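Local coordinates for protein ribose-phosphate pyrophosphokinase (Mycobacterium smegmatis, PDB 5MP7) that probably makes the central metabolite phosphoribosyl pyrophosphate by transferring the pyrophosphoryl group of ATP to ribose 5-phosphate in a magnesium-dependent reaction, at residues Lys224-Thr229 / Asp249-Val254; Met172-Pro177 / Lys187-Leu192; Met13-Arg18 / Glu54-Cys59. All coordinates share one frame; numbering follows the deposited sequence.

Interaction 1 (Lys224-Thr229 / Asp249-Val254); sequences KTCILT and DGAKDV
Thr225 and Cys226 run parallel to Asp253 and Val254, and each of the two bridged pairs keeps its CA atoms 4.6 Å apart. The amide of Cys226 donates to Asp253 O over 2.8 Å. This bond is nearly straight at 168°. Its donor sits 36° out of the carbonyl plane. One step earlier, Lys252 N reaches Lys224 O in a weak, bent bond. Within the second bridged pair, Val254 CA lies 3.4 Å from Cys226 O in a CA-H...O contact, and Cys226 continues the ladder to Ile255.

The side chains alternate between the two faces. On one, Thr225 and Asp253 run alongside each other from the sheet, and Thr225 CG2 rests 3.8 Å from Asp253 CB. Thr225 OG1 stands anti to the carbonyl carbon (chi1 -60°) and hydrogen-bonds Glu170. On the other face, Cys226 SG meets Ala251 CB at 3.8 Å. Leu228 CD2 touches Val254 CG1 at 4.0 Å, the two side chains crossing obliquely; Leu228 also packs on Ala242, Val243 and Leu246 of helix 237-248.

Gly250, with positive phi, is the C' residue of the Schellman motif ending that helix. The contact joins the two parallel strands of the beta-alpha-beta unit 225-230, 237-248 and 253-258, where the helix hands over to the second strand. Backbone bonds set the register, the Cys226, Leu228 and Val254 face joins an apolar layer under the helix, and the Thr225 and Asp253 face carries polar groups. There Glu170 lies close to the Asp253 carboxylate, a like-charge proximity that could raise the proton affinity of either group, partly offset by Thr225 OG1 and, weakly, by the distant Lys252 ammonium.

Interaction 2 (Met172-Pro177 / Lys187-Leu192); sequences MVVVSP and KWADSL
Val174, on strand 172-176, directs its side chain into helix 182-191, where Ala189 is its nearest neighbour by backbone, with the two CA atoms 5.9 Å apart. From CB the side chain forks. CG1, anti to the backbone N (chi1 -178°), goes to Trp188 and stops 4.2 Å from its CB, the two side chains crossing at about a right angle. The other branch, CG2, makes the closer contacts: it lies 3.7 Å from Ala189 CA and 3.9 Å from Ala189 CB, while Leu192 CD1 approaches it to 3.8 Å. One methyl therefore meets both the helix backbone at Ala189 and the isobutyl tip of Leu192.

At the start of the strand, Met172 adds a second, looser contact. Its terminal CE lies 4.3 Å from Leu192 CB, at the residue where the chain first leaves helical geometry. Trp188 touches the strand through CB, whereas its indole turns instead to Thr229 on the neighbouring strand and to Gln156 and Thr160 of helix 156-167.

The two segments belong to the beta-alpha-beta unit formed by strand 172-176, helix 182-191 and strand 197-202. No hydrogen bond joins them, and the approaches within 4.5 Å are between carbon atoms, except Met172 CE near Leu192 O. The strand is instead held in its sheet by backbone bonds, including those of Val174 to Pro196 and Ala198. The chemistry implies that helix and sheet are held together here by close fit and exclusion of water, with the small side chain of Ala189 permitting CG2 to approach its CA directly.

Interaction 3 (Met13-Arg18 / Glu54-Cys59); sequences MLFAGR and ESVRGC
Met13 pushes its side chain from strand 12-16 against the loop 54-59, where the backbone of Ser55 and the side chains of Glu54, Val56 and Cys59 line the side of the loop that Met13 meets. Its sulfur is seated with SD 3.6 Å from Cys59 CB. At chi3, 91°, the chain bends and places CE 3.3 Å from Ser55 O, while Val56 CG1 lies 4.1 Å from the same methyl. The carboxylate atom Glu54 OE1 comes up to CE at 4.0 Å, the two side chains running past each other with opposite sense.

Phe15 supplies the second bump, presented by its rim. Val56 CG1 abuts CZ at 3.7 Å, near the plane of the ring. Cys59 SG also stands at the edge, 5.5 Å from the ring centroid and 82° off the ring normal, giving a sulfur-aromatic contact. Thus Val56 CG1 is shared by the methionine methyl and the phenylalanine rim, and Cys59 meets Met13 with both CB and SG, the same SG reaching the Phe15 edge.

The loop gets its shape from a type II turn, Val56 to Cys59, with Gly58 at positive phi; it leads into strand 60-64, whose Asp60 and Phe62 pair with Met13. Elsewhere Phe15 packs on Met81 and Leu85 of helix 71-87 and stands edge-to-face with Phe52. The contact lies away from the predicted substrate sites. No hydrogen bond crosses it. Mostly apolar, with the methionine methyl also set against a carbonyl and a carboxylate oxygen, it packs the loop before strand 60-64 against the outermost strand, 12-16, of the five-stranded sheet by dispersion and shape.

Along the chain interaction 3 comes first, then interaction 2, then interaction 1. The last two form one continuous region: their centres are 11 Å apart, and strands 172-176 and 225-230 are neighbours in the mixed sheet, joined by probable hydrogen bonds from Ile227 N to Val173 O and from Val175 N to Ile227 O, each 2.9 Å. Interaction 2 adds helix 182-191 to this sheet, and interaction 1 its next strand, 253-258. Interaction 3 belongs to the separate five-stranded parallel sheet, its centre 46 Å from interaction 1 and 41 Å from interaction 2. Interactions 1 and 2 thus build one PRTase-like half, near the predicted ribose 5-phosphate site; interaction 3 belongs to the other.

Interaction 1 (Lys224-Thr229 / Asp249-Val254)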
loop_
_atom_site.group_PDB
_atom_site.type_symbol
_atom_site.label_atom_id
_atom_site.label_comp_id
_atom_site.label_asym_id
_atom_site.label_seq_id
_atom_site.Cartn_x
_atom_site.Cartn_y
_atom_site.Cartn_z
ATOM N N LYS A 224 45.479 34.030 60.812
ATOM C CA LYS A 224 45.782 35.053 59.801
ATOM C C LYS A 224 44.694 35.126 58.759
ATOM O O LYS A 224 43.955 34.156 58.558
ATOM C CB LYS A 224 47.106 34.740 59.104
ATOM C CG LYS A 224 48.300 34.553 60.035
ATOM C CD LYS A 224 49.170 35.765 60.032
ATOM C CE LYS A 224 50.448 35.599 60.783
ATOM N NZ LYS A 224 51.426 36.617 60.333
ATOM N N THR A 225 44.616 36.273 58.094
ATOM C CA THR A 225 43.727 36.466 56.940
ATOM C C THR A 225 44.451 36.014 55.694
ATOM O O THR A 225 45.386 36.668 55.254
ATOM C CB THR A 225 43.330 37.942 56.824
ATOM O OG1 THR A 225 42.646 38.320 58.024
ATOM C CG2 THR A 225 42.403 38.180 55.643
ATOM N N CYS A 226 44.023 34.896 55.123
ATOM C CA CYS A 226 44.673 34.310 53.947
ATOM C C CYS A 226 44.164 34.883 52.629
ATOM O O CYS A 226 42.985 34.868 52.397
ATOM C CB CYS A 226 44.431 32.823 53.917
ATOM S SG CYS A 226 45.214 32.037 55.324
ATOM N N ILE A 227 45.083 35.327 51.769
ATOM C CA ILE A 227 44.789 35.713 50.413
ATOM C C ILE A 227 45.197 34.545 49.512
ATOM O O ILE A 227 46.378 34.364 49.229
ATOM C CB ILE A 227 45.596 36.953 49.981
ATOM C CG1 ILE A 227 45.633 38.037 51.063
ATOM C CG2 ILE A 227 45.045 37.521 48.692
ATOM C CD1 ILE A 227 44.299 38.607 51.480
ATOM N N LEU A 228 44.218 33.759 49.078
ATOM C CA LEU A 228 44.434 32.633 48.190
ATOM C C LEU A 228 44.425 33.135 46.768
ATOM O O LEU A 228 43.411 33.623 46.276
ATOM C CB LEU A 228 43.302 31.653 48.343
ATOM C CG LEU A 228 43.394 30.181 48.035
ATOM C CD1 LEU A 228 44.757 29.612 48.324
ATOM C CD2 LEU A 228 42.312 29.480 48.838
ATOM N N THR A 229 45.553 33.040 46.083
ATOM C CA THR A 229 45.686 33.663 44.768
ATOM C C THR A 229 45.891 32.605 43.675
ATOM O O THR A 229 46.706 31.718 43.809
ATOM C CB THR A 229 46.777 34.765 44.773
ATOM O OG1 THR A 229 46.772 35.437 43.517
ATOM C CG2 THR A 229 48.139 34.205 45.023
ATOM N N ASP A 249 43.666 24.562 59.442
ATOM C CA ASP A 249 44.929 24.994 60.033
ATOM C C ASP A 249 44.805 26.292 60.823
ATOM O O ASP A 249 45.813 26.884 61.217
ATOM C CB ASP A 249 46.005 25.087 58.965
ATOM C CG ASP A 249 46.591 23.730 58.623
ATOM O OD1 ASP A 249 47.449 23.295 59.415
ATOM O OD2 ASP A 249 46.203 23.098 57.610
ATOM N N GLY A 250 43.567 26.717 61.078
ATOM C CA GLY A 250 43.299 27.805 62.012
ATOM C C GLY A 250 43.374 29.189 61.434
ATOM O O GLY A 250 43.672 30.142 62.154
ATOM N N ALA A 251 43.059 29.320 60.154
ATOM C CA ALA A 251 43.008 30.631 59.522
ATOM C C ALA A 251 41.792 31.391 60.026
ATOM O O ALA A 251 40.724 30.820 60.164
ATOM C CB ALA A 251 42.937 30.488 58.011
ATOM N N LYS A 252 41.958 32.671 60.287
ATOM C CA LYS A 252 40.834 33.501 60.671
ATOM C C LYS A 252 39.850 33.684 59.520
ATOM O O LYS A 252 38.659 33.585 59.694
ATOM C CB LYS A 252 41.324 34.870 61.099
ATOM C CG LYS A 252 40.262 35.711 61.768
ATOM C CD LYS A 252 40.687 37.197 61.869
ATOM C CE LYS A 252 39.837 38.083 60.957
ATOM N NZ LYS A 252 39.278 39.262 61.676
ATOM N N ASP A 253 40.388 33.973 58.351
ATOM C CA ASP A 253 39.643 34.411 57.168
ATOM C C ASP A 253 40.338 33.882 55.920
ATOM O O ASP A 253 41.570 33.723 55.931
ATOM C CB ASP A 253 39.694 35.946 57.107
ATOM C CG ASP A 253 38.351 36.617 57.341
ATOM O OD1 ASP A 253 37.302 35.941 57.292
ATOM O OD2 ASP A 253 38.334 37.855 57.548
ATOM N N VAL A 254 39.575 33.649 54.854
ATOM C CA VAL A 254 40.143 33.381 53.537
ATOM C C VAL A 254 39.527 34.252 52.442
ATOM O O VAL A 254 38.325 34.259 52.281
ATOM C CB VAL A 254 39.990 31.916 53.099
ATOM C CG1 VAL A 254 40.682 31.713 51.750
ATOM C CG2 VAL A 254 40.629 30.994 54.118
#

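Interaction 2 (Met172-Pro177 / Lys187-Leu192)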
loop_
_atom_site.group_PDB
_atom_site.type_symbol
_atom_site.label_atom_id
_atom_site.label_comp_id
_atom_site.label_asym_id
_atom_site.label_seq_id
_atom_site.Cartn_x
_atom_site.Cartn_y
_atom_site.Cartn_z
ATOM N N MET A 172 47.894 39.655 57.212
ATOM C CA MET A 172 47.777 38.871 55.977
ATOM C C MET A 172 48.890 37.829 55.746
ATOM O O MET A 172 50.022 38.049 56.090
ATOM C CB MET A 172 47.697 39.822 54.777
ATOM C CG MET A 172 46.398 40.641 54.728
ATOM S SD MET A 172 46.217 41.658 53.227
ATOM C CE MET A 172 47.331 43.029 53.552
ATOM N N VAL A 173 48.522 36.703 55.149
ATOM C CA VAL A 173 49.482 35.807 54.549
ATOM C C VAL A 173 48.984 35.494 53.111
ATOM O O VAL A 173 47.780 35.286 52.879
ATOM C CB VAL A 173 49.720 34.542 55.431
ATOM C CG1 VAL A 173 48.488 33.664 55.508
ATOM C CG2 VAL A 173 50.869 33.692 54.910
ATOM N N VAL A 174 49.888 35.546 52.122
ATOM C CA VAL A 174 49.531 35.199 50.751
ATOM C C VAL A 174 49.730 33.711 50.622
ATOM O O VAL A 174 50.758 33.204 51.025
ATOM C CB VAL A 174 50.356 35.982 49.731
ATOM C CG1 VAL A 174 49.934 35.624 48.336
ATOM C CG2 VAL A 174 50.125 37.459 49.893
ATOM N N VAL A 175 48.748 33.004 50.084
ATOM C CA VAL A 175 48.806 31.537 49.955
ATOM C C VAL A 175 48.632 31.122 48.503
ATOM O O VAL A 175 47.683 31.540 47.832
ATOM C CB VAL A 175 47.717 30.863 50.779
ATOM C CG1 VAL A 175 47.856 29.355 50.726
ATOM C CG2 VAL A 175 47.783 31.343 52.215
ATOM N N SER A 176 49.529 30.283 48.021
ATOM C CA SER A 176 49.391 29.700 46.698
ATOM C C SER A 176 48.718 28.326 46.800
ATOM O O SER A 176 49.118 27.489 47.590
ATOM C CB SER A 176 50.751 29.549 46.050
ATOM O OG SER A 176 50.584 29.115 44.710
ATOM N N PRO A 177 47.685 28.080 46.002
ATOM C CA PRO A 177 46.948 26.812 46.119
ATOM C C PRO A 177 47.710 25.606 45.580
ATOM O O PRO A 177 47.269 24.474 45.782
ATOM C CB PRO A 177 45.668 27.053 45.325
ATOM C CG PRO A 177 45.961 28.227 44.455
ATOM C CD PRO A 177 47.147 28.959 44.966
ATOM N N LYS A 187 55.197 37.668 44.356
ATOM C CA LYS A 187 55.004 39.040 43.834
ATOM C C LYS A 187 53.867 39.794 44.548
ATOM O O LYS A 187 53.985 40.967 44.839
ATOM C CB LYS A 187 54.729 39.037 42.318
ATOM C CG LYS A 187 55.908 38.614 41.428
ATOM C CD LYS A 187 55.683 38.916 39.933
ATOM C CE LYS A 187 56.155 40.224 39.373
ATOM N NZ LYS A 187 57.376 40.823 39.940
ATOM N N TRP A 188 52.786 39.098 44.846
ATOM C CA TRP A 188 51.666 39.700 45.544
ATOM C C TRP A 188 52.048 40.086 46.958
ATOM O O TRP A 188 51.649 41.127 47.451
ATOM C CB TRP A 188 50.482 38.728 45.598
ATOM C CG TRP A 188 49.711 38.671 44.354
ATOM C CD1 TRP A 188 50.196 38.542 43.111
ATOM C CD2 TRP A 188 48.303 38.690 44.239
ATOM N NE1 TRP A 188 49.176 38.490 42.203
ATOM C CE2 TRP A 188 47.994 38.580 42.882
ATOM C CE3 TRP A 188 47.268 38.807 45.159
ATOM C CZ2 TRP A 188 46.685 38.587 42.409
ATOM C CZ3 TRP A 188 45.971 38.833 44.700
ATOM C CH2 TRP A 188 45.687 38.719 43.335
ATOM N N ALA A 189 52.754 39.197 47.643
ATOM C CA ALA A 189 53.170 39.457 49.028
ATOM C C ALA A 189 54.014 40.718 49.091
ATOM O O ALA A 189 53.855 41.514 50.014
ATOM C CB ALA A 189 53.923 38.284 49.586
ATOM N N ASP A 190 54.873 40.923 48.096
ATOM C CA ASP A 190 55.673 42.163 47.993
ATOM C C ASP A 190 54.770 43.403 47.798
ATOM O O ASP A 190 54.931 44.408 48.475
ATOM C CB ASP A 190 56.729 42.074 46.860
ATOM C CG ASP A 190 57.910 41.118 47.184
ATOM O OD1 ASP A 190 58.193 40.890 48.377
ATOM O OD2 ASP A 190 58.583 40.593 46.257
ATOM N N SER A 191 53.792 43.292 46.901
ATOM C CA SER A 191 52.803 44.363 46.627
ATOM C C SER A 191 51.944 44.718 47.842
ATOM O O SER A 191 51.501 45.851 47.962
ATOM C CB SER A 191 51.838 43.926 45.525
ATOM O OG SER A 191 51.028 42.869 46.032
ATOM N N LEU A 192 51.682 43.735 48.707
ATOM C CA LEU A 192 50.871 43.939 49.914
ATOM C C LEU A 192 51.664 44.388 51.152
ATOM O O LEU A 192 51.148 44.295 52.275
ATOM C CB LEU A 192 50.101 42.643 50.226
ATOM C CG LEU A 192 49.123 42.251 49.120
ATOM C CD1 LEU A 192 48.531 40.880 49.372
ATOM C CD2 LEU A 192 48.001 43.282 49.024
#

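Interaction 3 (Met13-Arg18 / Glu54-Cys59)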
loop_
_atom_site.group_PDB
_atom_site.type_symbol
_atom_site.label_atom_id
_atom_site.label_comp_id
_atom_site.label_asym_id
_atom_site.label_seq_id
_atom_site.Cartn_x
_atom_site.Cartn_y
_atom_site.Cartn_z
ATOM N N MET A 13 40.278 51.248 14.445
ATOM C CA MET A 13 39.017 50.537 14.352
ATOM C C MET A 13 38.983 49.348 15.277
ATOM O O MET A 13 39.883 48.539 15.338
ATOM C CB MET A 13 38.741 50.083 12.935
ATOM C CG MET A 13 38.240 51.212 12.087
ATOM S SD MET A 13 37.980 50.700 10.376
ATOM C CE MET A 13 36.265 50.182 10.444
ATOM N N LEU A 14 37.876 49.234 15.962
ATOM C CA LEU A 14 37.681 48.247 16.970
ATOM C C LEU A 14 36.625 47.275 16.444
ATOM O O LEU A 14 35.536 47.658 16.069
ATOM C CB LEU A 14 37.277 48.972 18.254
ATOM C CG LEU A 14 36.910 48.080 19.444
ATOM C CD1 LEU A 14 38.103 47.300 20.036
ATOM C CD2 LEU A 14 36.285 48.976 20.496
ATOM N N PHE A 15 36.957 46.002 16.457
ATOM C CA PHE A 15 36.068 44.933 16.043
ATOM C C PHE A 15 35.849 44.014 17.247
ATOM O O PHE A 15 36.740 43.844 18.066
ATOM C CB PHE A 15 36.723 44.137 14.942
ATOM C CG PHE A 15 37.075 44.965 13.763
ATOM C CD1 PHE A 15 38.256 45.682 13.713
ATOM C CD2 PHE A 15 36.192 45.050 12.700
ATOM C CE1 PHE A 15 38.528 46.480 12.611
ATOM C CE2 PHE A 15 36.457 45.833 11.608
ATOM C CZ PHE A 15 37.604 46.565 11.561
ATOM N N ALA A 16 34.683 43.409 17.343
ATOM C CA ALA A 16 34.376 42.560 18.469
ATOM C C ALA A 16 33.593 41.363 18.021
ATOM O O ALA A 16 32.709 41.463 17.182
ATOM C CB ALA A 16 33.593 43.322 19.508
ATOM N N GLY A 17 33.955 40.213 18.565
ATOM C CA GLY A 17 33.121 39.032 18.434
ATOM C C GLY A 17 31.935 39.050 19.395
ATOM O O GLY A 17 31.803 39.942 20.212
ATOM N N ARG A 18 31.070 38.055 19.258
ATOM C CA ARG A 18 29.796 37.983 19.986
ATOM C C ARG A 18 29.888 37.382 21.384
ATOM O O ARG A 18 28.919 37.427 22.105
ATOM C CB ARG A 18 28.802 37.132 19.193
ATOM C CG ARG A 18 28.360 37.755 17.880
ATOM C CD ARG A 18 27.545 36.744 17.082
ATOM N NE ARG A 18 28.394 35.656 16.577
ATOM C CZ ARG A 18 27.981 34.444 16.187
ATOM N NH1 ARG A 18 26.695 34.119 16.236
ATOM N NH2 ARG A 18 28.868 33.559 15.729
ATOM N N GLU A 54 31.132 48.308 7.045
ATOM C CA GLU A 54 31.743 49.571 6.628
ATOM C C GLU A 54 33.160 49.277 6.172
ATOM O O GLU A 54 33.644 48.140 6.352
ATOM C CB GLU A 54 31.719 50.610 7.764
ATOM C CG GLU A 54 32.045 50.060 9.145
ATOM C CD GLU A 54 31.992 51.117 10.259
ATOM O OE1 GLU A 54 32.800 52.070 10.213
ATOM O OE2 GLU A 54 31.158 50.979 11.200
ATOM N N SER A 55 33.824 50.272 5.569
ATOM C CA SER A 55 35.169 50.063 5.015
ATOM C C SER A 55 36.199 49.810 6.102
ATOM O O SER A 55 36.133 50.426 7.159
ATOM C CB SER A 55 35.647 51.238 4.151
ATOM O OG SER A 55 36.775 50.827 3.347
ATOM N N VAL A 56 37.123 48.887 5.849
ATOM C CA VAL A 56 38.214 48.605 6.786
ATOM C C VAL A 56 39.595 48.825 6.195
ATOM O O VAL A 56 40.601 48.650 6.856
ATOM C CB VAL A 56 38.104 47.179 7.332
ATOM C CG1 VAL A 56 36.762 46.979 8.010
ATOM C CG2 VAL A 56 38.279 46.143 6.239
ATOM N N ARG A 57 39.651 49.246 4.947
ATOM C CA ARG A 57 40.900 49.489 4.226
ATOM C C ARG A 57 41.746 50.536 4.955
ATOM O O ARG A 57 41.245 51.565 5.363
ATOM C CB ARG A 57 40.509 49.866 2.785
ATOM C CG ARG A 57 41.651 50.169 1.867
ATOM C CD ARG A 57 41.199 50.626 0.495
ATOM N NE ARG A 57 41.153 49.501 -0.427
ATOM C CZ ARG A 57 40.053 48.817 -0.715
ATOM N NH1 ARG A 57 38.862 49.122 -0.160
ATOM N NH2 ARG A 57 40.133 47.819 -1.585
ATOM N N GLY A 58 43.001 50.192 5.227
ATOM C CA GLY A 58 43.970 51.107 5.822
ATOM C C GLY A 58 43.941 51.333 7.315
ATOM O O GLY A 58 44.759 52.098 7.833
ATOM N N CYS A 59 43.076 50.614 8.029
ATOM C CA CYS A 59 42.894 50.815 9.453
ATOM C C CYS A 59 43.922 50.074 10.334
ATOM O O CYS A 59 44.565 49.120 9.928
ATOM C CB CYS A 59 41.485 50.393 9.861
ATOM S SG CYS A 59 41.215 48.585 9.973
#